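Local atomic coordinates of synaptic vesicle membrane protein VAT-1 homolog-like (Homo sapiens, PDB entry 4A27), a protein that is probably an oxidoreductase, belonging to the quinone oxidoreductase subfamily of the zinc-containing alcohol dehydrogenases. Residues A[146-151]-A[157-162]; A[125-130]-A[309-314]; A[80-85]-A[103-108]; A[36-41]-A[115-120]. All coordinates share one frame; numbering follows the deposited sequence.

Overall arrangement
Interactions 1 and 3 mark the extremes of the set, their centres 31 Å apart on opposite sides of the chain's centre, and interactions 2 and 4 lie between them. Interaction 1 belongs to the six-stranded parallel sheet of the Rossmann-type domain, whereas interactions 2, 3 and 4 all reach the mixed sheet. Along the chain, 80-85/103-108 falls between the two segments of interaction 4, and 146-151/157-162 between those of interaction 2. Interaction 2 touches both neighbours: K310 N lies 2.8 Å from Q161 OE1 of interaction 1, and K310 NZ forms a 3.0 Å salt bridge with E119 OE2 of interaction 4. Segment 309-314 thus links the parallel sheet's helical cover to the mixed sheet.

Interaction 1. Residues A[146-151]-A[157-162]; sequences VLVHSA and QAVAQL
V148 and V159 meet tip to tip where strand 145-148 lies against helix 154-163, their CA atoms 7.6 Å apart. With CG1 anti to the backbone N (chi1 166°), V159 presents that methyl to the strand. It is met by both methyls of V148: CG2 comes within 3.6 Å of V159 CG1, and CG1 of V148 approaches the same methyl to 3.9 Å. One branch of V159 therefore faces the fork of the other valine, an apolar fit between buried residues.

The second point of contact is polar and links the loop after the strand, at A151, to the early part of the helix, at Q157. The CB of Q157 points away from segment 146-151, but the side chain bends at chi2 (-70°) and brings its amide back toward A151. Q157 NE2 then donates to A151 O at 2.8 Å in a nearly straight bond, 174° at the hydrogen. The acceptor lies in the plane of the glutamine amide, while the donor is tilted out of the carbonyl plane of A151. NE2 is also hydrogen-bonded to S186 OG, so two partners fix the rotation of this buried amide, and the strand-to-helix turn is tied across its mouth.

This is the first strand and helix of a beta-alpha-beta unit completed by strand 170-175, the order 3-2-1-4-5-6 marking a Rossmann-type sheet. V148 also touches V171 of strand 170-175, V159 reaches L213 of strand 209-215, and A158 and L162 pack on helix 124-137.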
loop_
_atom_site.group_PDB
_atom_site.type_symbol
_atom_site.label_atom_id
_atom_site.label_comp_id
_atom_site.label_asym_id
_atom_site.label_seq_id
_atom_site.Cartn_x
_atom_site.Cartn_y
_atom_site.Cartn_z
ATOM N N VAL A 146 -5.073 4.051 -13.088
ATOM C CA VAL A 146 -4.739 5.131 -12.195
ATOM C C VAL A 146 -5.597 6.353 -12.503
ATOM O O VAL A 146 -5.765 6.721 -13.666
ATOM C CB VAL A 146 -3.271 5.561 -12.355
ATOM C CG1 VAL A 146 -2.957 6.673 -11.330
ATOM C CG2 VAL A 146 -2.314 4.362 -12.202
ATOM N N LEU A 147 -6.113 6.982 -11.456
ATOM C CA LEU A 147 -6.744 8.260 -11.592
ATOM C C LEU A 147 -5.855 9.332 -11.020
ATOM O O LEU A 147 -5.527 9.297 -9.826
ATOM C CB LEU A 147 -8.113 8.307 -10.860
ATOM C CG LEU A 147 -8.868 9.665 -10.878
ATOM C CD1 LEU A 147 -9.073 10.177 -12.310
ATOM C CD2 LEU A 147 -10.250 9.585 -10.220
ATOM N N VAL A 148 -5.527 10.303 -11.869
ATOM C CA VAL A 148 -4.700 11.428 -11.496
ATOM C C VAL A 148 -5.478 12.726 -11.572
ATOM O O VAL A 148 -5.841 13.164 -12.652
ATOM C CB VAL A 148 -3.501 11.555 -12.471
ATOM C CG1 VAL A 148 -2.382 12.324 -11.795
ATOM C CG2 VAL A 148 -3.048 10.153 -12.847
ATOM N N HIS A 149 -5.690 13.350 -10.423
ATOM C CA HIS A 149 -6.316 14.668 -10.351
ATOM C C HIS A 149 -5.313 15.758 -10.742
ATOM O O HIS A 149 -4.132 15.575 -10.543
ATOM C CB HIS A 149 -6.868 14.875 -8.931
ATOM C CG HIS A 149 -8.164 14.161 -8.699
ATOM N ND1 HIS A 149 -8.275 13.060 -7.883
ATOM C CD2 HIS A 149 -9.397 14.375 -9.216
ATOM C CE1 HIS A 149 -9.526 12.640 -7.881
ATOM N NE2 HIS A 149 -10.226 13.417 -8.688
ATOM N N SER A 150 -5.776 16.859 -11.329
ATOM C CA SER A 150 -4.885 17.949 -11.761
ATOM C C SER A 150 -3.799 17.388 -12.683
ATOM O O SER A 150 -2.589 17.568 -12.456
ATOM C CB SER A 150 -4.262 18.664 -10.545
ATOM N N ALA A 151 -4.251 16.710 -13.732
ATOM C CA ALA A 151 -3.384 16.008 -14.681
ATOM C C ALA A 151 -2.401 16.920 -15.426
ATOM O O ALA A 151 -1.413 16.425 -15.990
ATOM C CB ALA A 151 -4.199 15.257 -15.689
ATOM N N GLN A 157 1.716 15.469 -14.530
ATOM C CA GLN A 157 2.407 15.085 -15.747
ATOM C C GLN A 157 3.534 14.080 -15.473
ATOM O O GLN A 157 3.800 13.204 -16.318
ATOM C CB GLN A 157 2.978 16.326 -16.448
ATOM C CG GLN A 157 1.922 17.167 -17.147
ATOM C CD GLN A 157 1.372 16.471 -18.373
ATOM O OE1 GLN A 157 2.068 16.373 -19.383
ATOM N NE2 GLN A 157 0.121 15.952 -18.283
ATOM N N ALA A 158 4.230 14.220 -14.339
ATOM C CA ALA A 158 5.249 13.239 -13.964
ATOM C C ALA A 158 4.603 11.858 -13.767
ATOM O O ALA A 158 5.147 10.836 -14.197
ATOM C CB ALA A 158 6.029 13.697 -12.689
ATOM N N VAL A 159 3.440 11.815 -13.133
ATOM C CA VAL A 159 2.695 10.558 -12.952
ATOM C C VAL A 159 2.333 9.906 -14.329
ATOM O O VAL A 159 2.545 8.693 -14.542
ATOM C CB VAL A 159 1.420 10.765 -12.071
ATOM C CG1 VAL A 159 0.429 9.574 -12.129
ATOM C CG2 VAL A 159 1.745 11.067 -10.554
ATOM N N ALA A 160 1.855 10.709 -15.288
ATOM C CA ALA A 160 1.442 10.162 -16.618
ATOM C C ALA A 160 2.629 9.574 -17.333
ATOM O O ALA A 160 2.539 8.525 -17.906
ATOM C CB ALA A 160 0.786 11.223 -17.494
ATOM N N GLN A 161 3.768 10.240 -17.268
ATOM C CA GLN A 161 4.943 9.776 -17.990
ATOM C C GLN A 161 5.456 8.474 -17.366
ATOM O O GLN A 161 5.895 7.589 -18.072
ATOM C CB GLN A 161 6.058 10.835 -17.921
ATOM C CG GLN A 161 5.743 12.064 -18.742
ATOM C CD GLN A 161 6.843 13.075 -18.728
ATOM O OE1 GLN A 161 8.001 12.727 -18.489
ATOM N NE2 GLN A 161 6.514 14.331 -19.045
ATOM N N LEU A 162 5.455 8.392 -16.029
ATOM C CA LEU A 162 5.945 7.197 -15.369
ATOM C C LEU A 162 5.014 6.001 -15.573
ATOM O O LEU A 162 5.490 4.882 -15.736
ATOM C CB LEU A 162 6.190 7.427 -13.869
ATOM C CG LEU A 162 7.371 8.282 -13.530
ATOM C CD1 LEU A 162 7.313 8.737 -12.043
ATOM C CD2 LEU A 162 8.641 7.437 -13.881
#

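Interaction 2. Residues A[125-130]-A[309-314]; sequences MNFVTA and IKPVVD
F127 on helix 124-137 faces the extended segment that leads into strand 313-317, the nearest CA atoms, those of F127 and P311, being 8.1 Å apart. Across that gap the phenylalanine ring does nearly all the reaching. Its CG is anti to the carbonyl carbon (chi1 -79°), which directs the ring toward residues 309-311. One side of the ring meets I309, whose CD1 lies 3.6 Å from F127 CD2, the two side chains sliding past each other in opposite directions. I309 CB adds a contact at 3.9 Å to F127 CE2. The other side meets P311, crossing it at about a right angle, with F127 CE1 3.7 Å from P311 CA and 4.0 Å from P311 CB. Between these two, the carbonyl of K310 passes near F127 CZ.

F123 lies against F127 with its ring nearly parallel, and L300 of helix 290-305 also touches F127. Were F127 replaced by an alanine, a gap would probably open between helix and segment, leaving I309 CD1 and P311 CB without the ring they now pack on.

No hydrogen bond crosses this interface. K310 NZ makes a salt bridge with E119, and K310 N is probably hydrogen-bonded to Q161. What joins helix 124-137 to segment 309-314 directly is therefore van der Waals packing, which depends on the shape and bulk of one aromatic ring.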
loop_
_atom_site.group_PDB
_atom_site.type_symbol
_atom_site.label_atom_id
_atom_site.label_comp_id
_atom_site.label_asym_id
_atom_site.label_seq_id
_atom_site.Cartn_x
_atom_site.Cartn_y
_atom_site.Cartn_z
ATOM N N MET A 125 11.338 17.468 -7.060
ATOM C CA MET A 125 10.094 17.413 -6.297
ATOM C C MET A 125 9.038 16.597 -7.029
ATOM O O MET A 125 8.499 15.634 -6.463
ATOM C CB MET A 125 9.564 18.807 -5.975
ATOM C CG MET A 125 10.349 19.541 -4.875
ATOM S SD MET A 125 10.015 18.904 -3.210
ATOM C CE MET A 125 8.517 19.861 -2.879
ATOM N N ASN A 126 8.728 16.995 -8.270
ATOM C CA ASN A 126 7.617 16.393 -8.982
ATOM C C ASN A 126 7.867 14.930 -9.296
ATOM O O ASN A 126 6.969 14.079 -9.075
ATOM C CB ASN A 126 7.236 17.157 -10.245
ATOM C CG ASN A 126 6.654 18.548 -9.963
ATOM O OD1 ASN A 126 6.262 18.858 -8.852
ATOM N ND2 ASN A 126 6.598 19.382 -10.985
ATOM N N PHE A 127 9.046 14.605 -9.820
ATOM C CA PHE A 127 9.272 13.248 -10.269
ATOM C C PHE A 127 9.535 12.267 -9.122
ATOM O O PHE A 127 9.099 11.109 -9.194
ATOM C CB PHE A 127 10.343 13.157 -11.356
ATOM C CG PHE A 127 9.826 13.538 -12.718
ATOM C CD1 PHE A 127 9.689 14.880 -13.071
ATOM C CD2 PHE A 127 9.431 12.556 -13.627
ATOM C CE1 PHE A 127 9.153 15.240 -14.316
ATOM C CE2 PHE A 127 8.902 12.909 -14.884
ATOM C CZ PHE A 127 8.775 14.264 -15.217
ATOM N N VAL A 128 10.201 12.709 -8.051
ATOM C CA VAL A 128 10.396 11.821 -6.919
ATOM C C VAL A 128 9.018 11.561 -6.269
ATOM O O VAL A 128 8.714 10.453 -5.882
ATOM C CB VAL A 128 11.435 12.374 -5.873
ATOM C CG1 VAL A 128 11.470 11.531 -4.657
ATOM C CG2 VAL A 128 12.868 12.449 -6.481
ATOM N N THR A 129 8.179 12.578 -6.158
ATOM C CA THR A 129 6.866 12.380 -5.552
ATOM C C THR A 129 6.086 11.329 -6.337
ATOM O O THR A 129 5.520 10.390 -5.791
ATOM C CB THR A 129 6.104 13.722 -5.502
ATOM O OG1 THR A 129 6.807 14.603 -4.635
ATOM C CG2 THR A 129 4.649 13.571 -5.031
ATOM N N ALA A 130 6.043 11.525 -7.631
ATOM C CA ALA A 130 5.351 10.639 -8.544
ATOM C C ALA A 130 5.865 9.222 -8.412
ATOM O O ALA A 130 5.106 8.277 -8.286
ATOM C CB ALA A 130 5.543 11.149 -9.983
ATOM N N ILE A 309 11.330 9.845 -19.823
ATOM C CA ILE A 309 10.670 10.913 -19.107
ATOM C C ILE A 309 11.377 12.246 -19.391
ATOM O O ILE A 309 12.539 12.265 -19.760
ATOM C CB ILE A 309 10.625 10.668 -17.573
ATOM C CG1 ILE A 309 12.019 10.585 -16.969
ATOM C CG2 ILE A 309 9.783 9.408 -17.163
ATOM C CD1 ILE A 309 11.966 10.710 -15.423
ATOM N N LYS A 310 10.657 13.347 -19.183
ATOM C CA LYS A 310 11.140 14.686 -19.439
ATOM C C LYS A 310 10.221 15.696 -18.730
ATOM O O LYS A 310 9.019 15.745 -18.986
ATOM C CB LYS A 310 11.169 14.953 -20.948
ATOM C CG LYS A 310 11.609 16.362 -21.340
ATOM C CD LYS A 310 11.805 16.493 -22.860
ATOM C CE LYS A 310 12.713 17.678 -23.238
ATOM N NZ LYS A 310 14.166 17.393 -23.016
ATOM N N PRO A 311 10.781 16.498 -17.843
ATOM C CA PRO A 311 9.983 17.485 -17.138
ATOM C C PRO A 311 9.299 18.452 -18.102
ATOM O O PRO A 311 9.861 18.807 -19.122
ATOM C CB PRO A 311 11.000 18.179 -16.220
ATOM C CG PRO A 311 12.242 17.383 -16.274
ATOM C CD PRO A 311 12.206 16.503 -17.441
ATOM N N VAL A 312 8.067 18.822 -17.784
ATOM C CA VAL A 312 7.255 19.736 -18.590
ATOM C C VAL A 312 7.348 21.051 -17.854
ATOM O O VAL A 312 6.964 21.119 -16.685
ATOM C CB VAL A 312 5.777 19.318 -18.645
ATOM C CG1 VAL A 312 4.899 20.421 -19.312
ATOM C CG2 VAL A 312 5.594 17.999 -19.451
ATOM N N VAL A 313 7.923 22.062 -18.504
ATOM C CA VAL A 313 8.158 23.370 -17.907
ATOM C C VAL A 313 7.083 24.339 -18.415
ATOM O O VAL A 313 6.909 24.518 -19.596
ATOM C CB VAL A 313 9.547 23.894 -18.211
ATOM C CG1 VAL A 313 9.738 25.283 -17.577
ATOM C CG2 VAL A 313 10.641 22.916 -17.682
ATOM N N ASP A 314 6.340 24.945 -17.507
ATOM C CA ASP A 314 5.267 25.860 -17.923
ATOM C C ASP A 314 5.811 27.241 -18.347
ATOM O O ASP A 314 5.388 27.802 -19.361
ATOM C CB ASP A 314 4.321 26.060 -16.762
ATOM C CG ASP A 314 3.221 27.073 -17.072
ATOM O OD1 ASP A 314 2.308 26.746 -17.832
ATOM O OD2 ASP A 314 3.270 28.184 -16.550
#

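Interaction 3. Residues A[80-85]-A[103-108]; sequences KGYEIG and TPVEFV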
loop_
_atom_site.group_PDB
_atom_site.type_symbol
_atom_site.label_atom_id
_atom_site.label_comp_id
_atom_site.label_asym_id
_atom_site.label_seq_id
_atom_site.Cartn_x
_atom_site.Cartn_y
_atom_site.Cartn_z
ATOM N N LYS A 80 33.106 13.762 -0.318
ATOM C CA LYS A 80 33.711 13.104 -1.480
ATOM C C LYS A 80 32.663 12.845 -2.571
ATOM O O LYS A 80 31.451 12.827 -2.312
ATOM C CB LYS A 80 34.392 11.796 -1.062
ATOM N N GLY A 81 33.152 12.659 -3.796
ATOM C CA GLY A 81 32.308 12.348 -4.953
ATOM C C GLY A 81 31.895 13.544 -5.803
ATOM O O GLY A 81 31.220 13.370 -6.826
ATOM N N TYR A 82 32.296 14.750 -5.395
ATOM C CA TYR A 82 32.000 15.960 -6.158
ATOM C C TYR A 82 33.238 16.773 -6.379
ATOM O O TYR A 82 34.183 16.709 -5.598
ATOM C CB TYR A 82 30.969 16.829 -5.446
ATOM C CG TYR A 82 29.627 16.167 -5.318
ATOM C CD1 TYR A 82 29.361 15.318 -4.242
ATOM C CD2 TYR A 82 28.626 16.366 -6.272
ATOM C CE1 TYR A 82 28.129 14.682 -4.116
ATOM C CE2 TYR A 82 27.369 15.716 -6.159
ATOM C CZ TYR A 82 27.135 14.892 -5.072
ATOM O OH TYR A 82 25.942 14.250 -4.919
ATOM N N GLU A 83 33.210 17.551 -7.452
ATOM C CA GLU A 83 34.271 18.484 -7.775
ATOM C C GLU A 83 33.611 19.786 -8.091
ATOM O O GLU A 83 32.464 19.816 -8.521
ATOM C CB GLU A 83 35.018 18.040 -9.014
ATOM C CG GLU A 83 35.112 16.574 -9.193
ATOM C CD GLU A 83 36.273 16.300 -10.102
ATOM O OE1 GLU A 83 37.387 16.231 -9.569
ATOM O OE2 GLU A 83 36.096 16.269 -11.335
ATOM N N ILE A 84 34.346 20.864 -7.922
ATOM C CA ILE A 84 33.827 22.164 -8.242
ATOM C C ILE A 84 33.544 22.171 -9.740
ATOM O O ILE A 84 34.295 21.576 -10.516
ATOM C CB ILE A 84 34.857 23.230 -7.846
ATOM C CG1 ILE A 84 35.120 23.153 -6.329
ATOM C CG2 ILE A 84 34.410 24.625 -8.303
ATOM C CD1 ILE A 84 36.445 23.824 -5.902
ATOM N N GLY A 85 32.443 22.815 -10.136
ATOM C CA GLY A 85 32.013 22.838 -11.545
ATOM C C GLY A 85 30.973 21.774 -11.898
ATOM O O GLY A 85 30.430 21.811 -12.989
ATOM N N THR A 103 23.840 23.067 1.246
ATOM C CA THR A 103 22.941 21.965 1.647
ATOM C C THR A 103 23.741 20.661 1.845
ATOM O O THR A 103 24.756 20.437 1.151
ATOM C CB THR A 103 21.790 21.750 0.582
ATOM O OG1 THR A 103 20.685 21.014 1.152
ATOM C CG2 THR A 103 22.324 21.048 -0.672
ATOM N N PRO A 104 23.301 19.810 2.798
ATOM C CA PRO A 104 23.999 18.546 3.035
ATOM C C PRO A 104 24.079 17.698 1.766
ATOM O O PRO A 104 23.128 17.643 0.995
ATOM C CB PRO A 104 23.151 17.867 4.110
ATOM C CG PRO A 104 22.487 18.969 4.836
ATOM C CD PRO A 104 22.220 20.034 3.787
ATOM N N VAL A 105 25.223 17.061 1.553
ATOM C CA VAL A 105 25.505 16.351 0.327
ATOM C C VAL A 105 24.488 15.214 0.026
ATOM O O VAL A 105 24.316 14.836 -1.135
ATOM C CB VAL A 105 26.947 15.757 0.353
ATOM C CG1 VAL A 105 27.012 14.560 1.321
ATOM C CG2 VAL A 105 27.421 15.370 -1.041
ATOM N N GLU A 106 23.808 14.679 1.049
ATOM C CA GLU A 106 22.860 13.604 0.799
ATOM C C GLU A 106 21.651 14.083 0.001
ATOM O O GLU A 106 20.959 13.255 -0.569
ATOM C CB GLU A 106 22.433 12.826 2.062
ATOM C CG GLU A 106 21.778 13.614 3.157
ATOM C CD GLU A 106 22.771 14.190 4.155
ATOM O OE1 GLU A 106 23.991 14.297 3.821
ATOM O OE2 GLU A 106 22.315 14.563 5.263
ATOM N N PHE A 107 21.434 15.403 -0.072
ATOM C CA PHE A 107 20.333 15.962 -0.840
ATOM C C PHE A 107 20.714 16.512 -2.215
ATOM O O PHE A 107 19.931 17.231 -2.848
ATOM C CB PHE A 107 19.654 17.050 -0.034
ATOM C CG PHE A 107 19.244 16.611 1.312
ATOM C CD1 PHE A 107 18.422 15.492 1.479
ATOM C CD2 PHE A 107 19.697 17.296 2.436
ATOM C CE1 PHE A 107 18.030 15.084 2.746
ATOM C CE2 PHE A 107 19.336 16.896 3.706
ATOM C CZ PHE A 107 18.506 15.794 3.876
ATOM N N VAL A 108 21.896 16.156 -2.693
ATOM C CA VAL A 108 22.406 16.701 -3.937
ATOM C C VAL A 108 22.591 15.604 -4.954
ATOM O O VAL A 108 23.015 14.504 -4.612
ATOM C CB VAL A 108 23.772 17.445 -3.719
ATOM C CG1 VAL A 108 24.234 18.067 -5.017
ATOM C CG2 VAL A 108 23.635 18.500 -2.646
#
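Y82 spans the contact alone from the 80-85 side, its ring reaching obliquely to V105 and V108. The tight part is at V105. There CG2, placed anti to the backbone N while CG1 takes the position between N and the carbonyl carbon (chi1 72°), comes to 3.2 Å from Y82 CE1 and 3.7 Å from Y82 CD1. The first of these distances is short enough that its exact value is doubtful, though V105 is clearly the closer of the two valines. V108 is less intimate: its CG1 lies 4.1 Å from Y82 CE2.

The solvent side is that of the loop itself. K80 and the residues beyond the tyrosine are exposed, and the K80 side chain is not modelled past CB; between the two segments, Y82 is the residue of 80-85 that makes the contact. Inward, L33 of strand 32-42 touches Y82, V105 and V108 alike.

At the end of the ring, Y82 OH donates a weak 3.0 Å hydrogen bond to V108 O, a carbonyl that also accepts from R294 NH2. Between these two segments the contact is thus mainly apolar, the phenol hydroxyl adding a weak tie to a carbonyl already served by an arginine.

Interaction 4. Residues A[36-41]-A[115-120]; sequences RVKACG and MSFSEA. With EDO (1,2-ethanediol), chain D.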
loop_
_atom_site.group_PDB
_atom_site.type_symbol
_atom_site.label_atom_id
_atom_site.label_comp_id
_atom_site.label_asym_id
_atom_site.label_seq_id
_atom_site.Cartn_x
_atom_site.Cartn_y
_atom_site.Cartn_z
ATOM N N ARG A 36 26.036 27.459 -6.597
ATOM C CA ARG A 36 25.752 28.718 -7.279
ATOM C C ARG A 36 24.477 28.444 -8.067
ATOM O O ARG A 36 24.506 27.667 -9.018
ATOM C CB ARG A 36 26.930 29.087 -8.197
ATOM C CG ARG A 36 26.703 30.244 -9.194
ATOM C CD ARG A 36 26.505 31.595 -8.535
ATOM N NE ARG A 36 27.807 32.102 -8.080
ATOM C CZ ARG A 36 28.077 33.366 -7.770
ATOM N NH1 ARG A 36 27.147 34.316 -7.852
ATOM N NH2 ARG A 36 29.303 33.684 -7.372
ATOM N N VAL A 37 23.377 29.075 -7.661
ATOM C CA VAL A 37 22.052 28.682 -8.094
ATOM C C VAL A 37 21.758 29.255 -9.450
ATOM O O VAL A 37 22.026 30.426 -9.704
ATOM C CB VAL A 37 20.981 29.166 -7.098
ATOM C CG1 VAL A 37 19.513 28.919 -7.613
ATOM C CG2 VAL A 37 21.225 28.511 -5.773
ATOM N N LYS A 38 21.243 28.415 -10.342
ATOM C CA LYS A 38 20.822 28.872 -11.667
ATOM C C LYS A 38 19.292 28.918 -11.784
ATOM O O LYS A 38 18.747 29.751 -12.501
ATOM C CB LYS A 38 21.369 27.952 -12.722
ATOM C CG LYS A 38 22.884 27.938 -12.798
ATOM C CD LYS A 38 23.377 29.166 -13.533
ATOM C CE LYS A 38 24.883 29.183 -13.719
ATOM N NZ LYS A 38 25.179 30.098 -14.877
ATOM N N ALA A 39 18.610 27.969 -11.133
ATOM C CA ALA A 39 17.162 27.956 -11.161
ATOM C C ALA A 39 16.610 27.308 -9.927
ATOM O O ALA A 39 17.258 26.471 -9.301
ATOM C CB ALA A 39 16.685 27.239 -12.411
ATOM N N CYS A 40 15.365 27.668 -9.626
ATOM C CA CYS A 40 14.629 27.185 -8.498
ATOM C C CYS A 40 13.220 26.763 -8.922
ATOM O O CYS A 40 12.511 27.458 -9.702
ATOM C CB CYS A 40 14.443 28.319 -7.438
ATOM S SG CYS A 40 15.831 29.488 -7.208
ATOM N N GLY A 41 12.763 25.706 -8.279
ATOM C CA GLY A 41 11.404 25.205 -8.461
ATOM C C GLY A 41 10.392 25.981 -7.643
ATOM O O GLY A 41 10.672 26.409 -6.512
ATOM N N MET A 115 20.840 17.734 -19.626
ATOM C CA MET A 115 19.761 18.336 -18.870
ATOM C C MET A 115 20.066 19.811 -18.540
ATOM O O MET A 115 21.056 20.104 -17.910
ATOM C CB MET A 115 19.513 17.511 -17.599
ATOM C CG MET A 115 18.314 17.990 -16.789
ATOM S SD MET A 115 18.066 17.039 -15.252
ATOM C CE MET A 115 17.333 15.577 -16.004
ATOM N N SER A 116 19.195 20.732 -18.958
ATOM C CA SER A 116 19.409 22.150 -18.757
ATOM C C SER A 116 19.110 22.457 -17.291
ATOM O O SER A 116 18.518 21.605 -16.598
ATOM C CB SER A 116 18.437 22.959 -19.609
ATOM O OG SER A 116 17.136 22.770 -19.108
ATOM N N PHE A 117 19.526 23.631 -16.818
ATOM C CA PHE A 117 19.300 23.990 -15.400
ATOM C C PHE A 117 17.818 24.165 -15.084
ATOM O O PHE A 117 17.381 23.822 -13.976
ATOM C CB PHE A 117 20.066 25.254 -14.986
ATOM C CG PHE A 117 21.555 25.065 -14.965
ATOM C CD1 PHE A 117 22.146 24.275 -13.990
ATOM C CD2 PHE A 117 22.354 25.632 -15.943
ATOM C CE1 PHE A 117 23.521 24.076 -13.968
ATOM C CE2 PHE A 117 23.724 25.423 -15.939
ATOM C CZ PHE A 117 24.304 24.645 -14.947
ATOM N N SER A 118 17.053 24.713 -16.035
ATOM C CA SER A 118 15.613 24.910 -15.844
ATOM C C SER A 118 14.882 23.553 -15.759
ATOM O O SER A 118 14.067 23.348 -14.884
ATOM C CB SER A 118 15.000 25.815 -16.926
ATOM O OG SER A 118 15.165 25.254 -18.205
ATOM N N GLU A 119 15.186 22.608 -16.637
ATOM C CA GLU A 119 14.652 21.238 -16.491
ATOM C C GLU A 119 14.976 20.602 -15.141
ATOM O O GLU A 119 14.135 19.887 -14.568
ATOM C CB GLU A 119 15.251 20.314 -17.545
ATOM C CG GLU A 119 14.465 20.170 -18.793
ATOM C CD GLU A 119 15.072 19.119 -19.729
ATOM O OE1 GLU A 119 16.285 19.177 -20.021
ATOM O OE2 GLU A 119 14.332 18.241 -20.175
ATOM N N ALA A 120 16.235 20.781 -14.697
ATOM C CA ALA A 120 16.737 20.155 -13.500
ATOM C C ALA A 120 16.018 20.654 -12.241
ATOM O O ALA A 120 15.762 19.863 -11.340
ATOM C CB ALA A 120 18.310 20.359 -13.347
HETATM C C1 EDO D . 24.624 34.461 -12.266
HETATM O O1 EDO D . 24.565 33.053 -11.959
HETATM C C2 EDO D . 23.946 35.319 -11.185
HETATM O O2 EDO D . 24.442 34.958 -9.878
#
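A classic beta bulge at K38 and A39, on strand 32-42, receives the first turn of helix 117-121 through F117. Both bulge residues pair with S69 of the neighbouring strand, and the psi of -35° at K38 shows the local break from extended geometry. As a result, two successive side chains, K38 and A39, start out toward the helix.

K38 carries the larger share. Its CG sits over the centre of the F117 ring, 3.8 Å from the centroid and only 8° off the ring normal, a CH-pi contact. Its CB follows at 3.7 Å from F117 CG. The lysine chain bends at chi2, and the ammonium end turns away from the helix to make a salt bridge with E343. A39 makes the second, smaller contact: its CB rests 3.8 Å from F117 O, and its CA lies 5.8 Å from S118 CA. F117 O is itself hydrogen-bonded to S69 OG, tying helix to sheet.

The F117 ring also takes part in a cation-pi interaction with R87. A serine in its place would probably leave the methylenes of K38 without a surface to lie on and R87 without its aromatic partner. Nearby, R36 NH1 makes a weak 3.4 Å bond to O2 of a 1,2-ethanediol, probably from the crystallisation liquor.

The helix start is defined by a capping box: S116 OG accepts from E119 N at 3.2 Å (166° at the hydrogen), and S116 N returns a weak, 3.5 Å bond to E119 OE1. Classic beta bulge and capping box together join helix 117-121 to the mixed sheet.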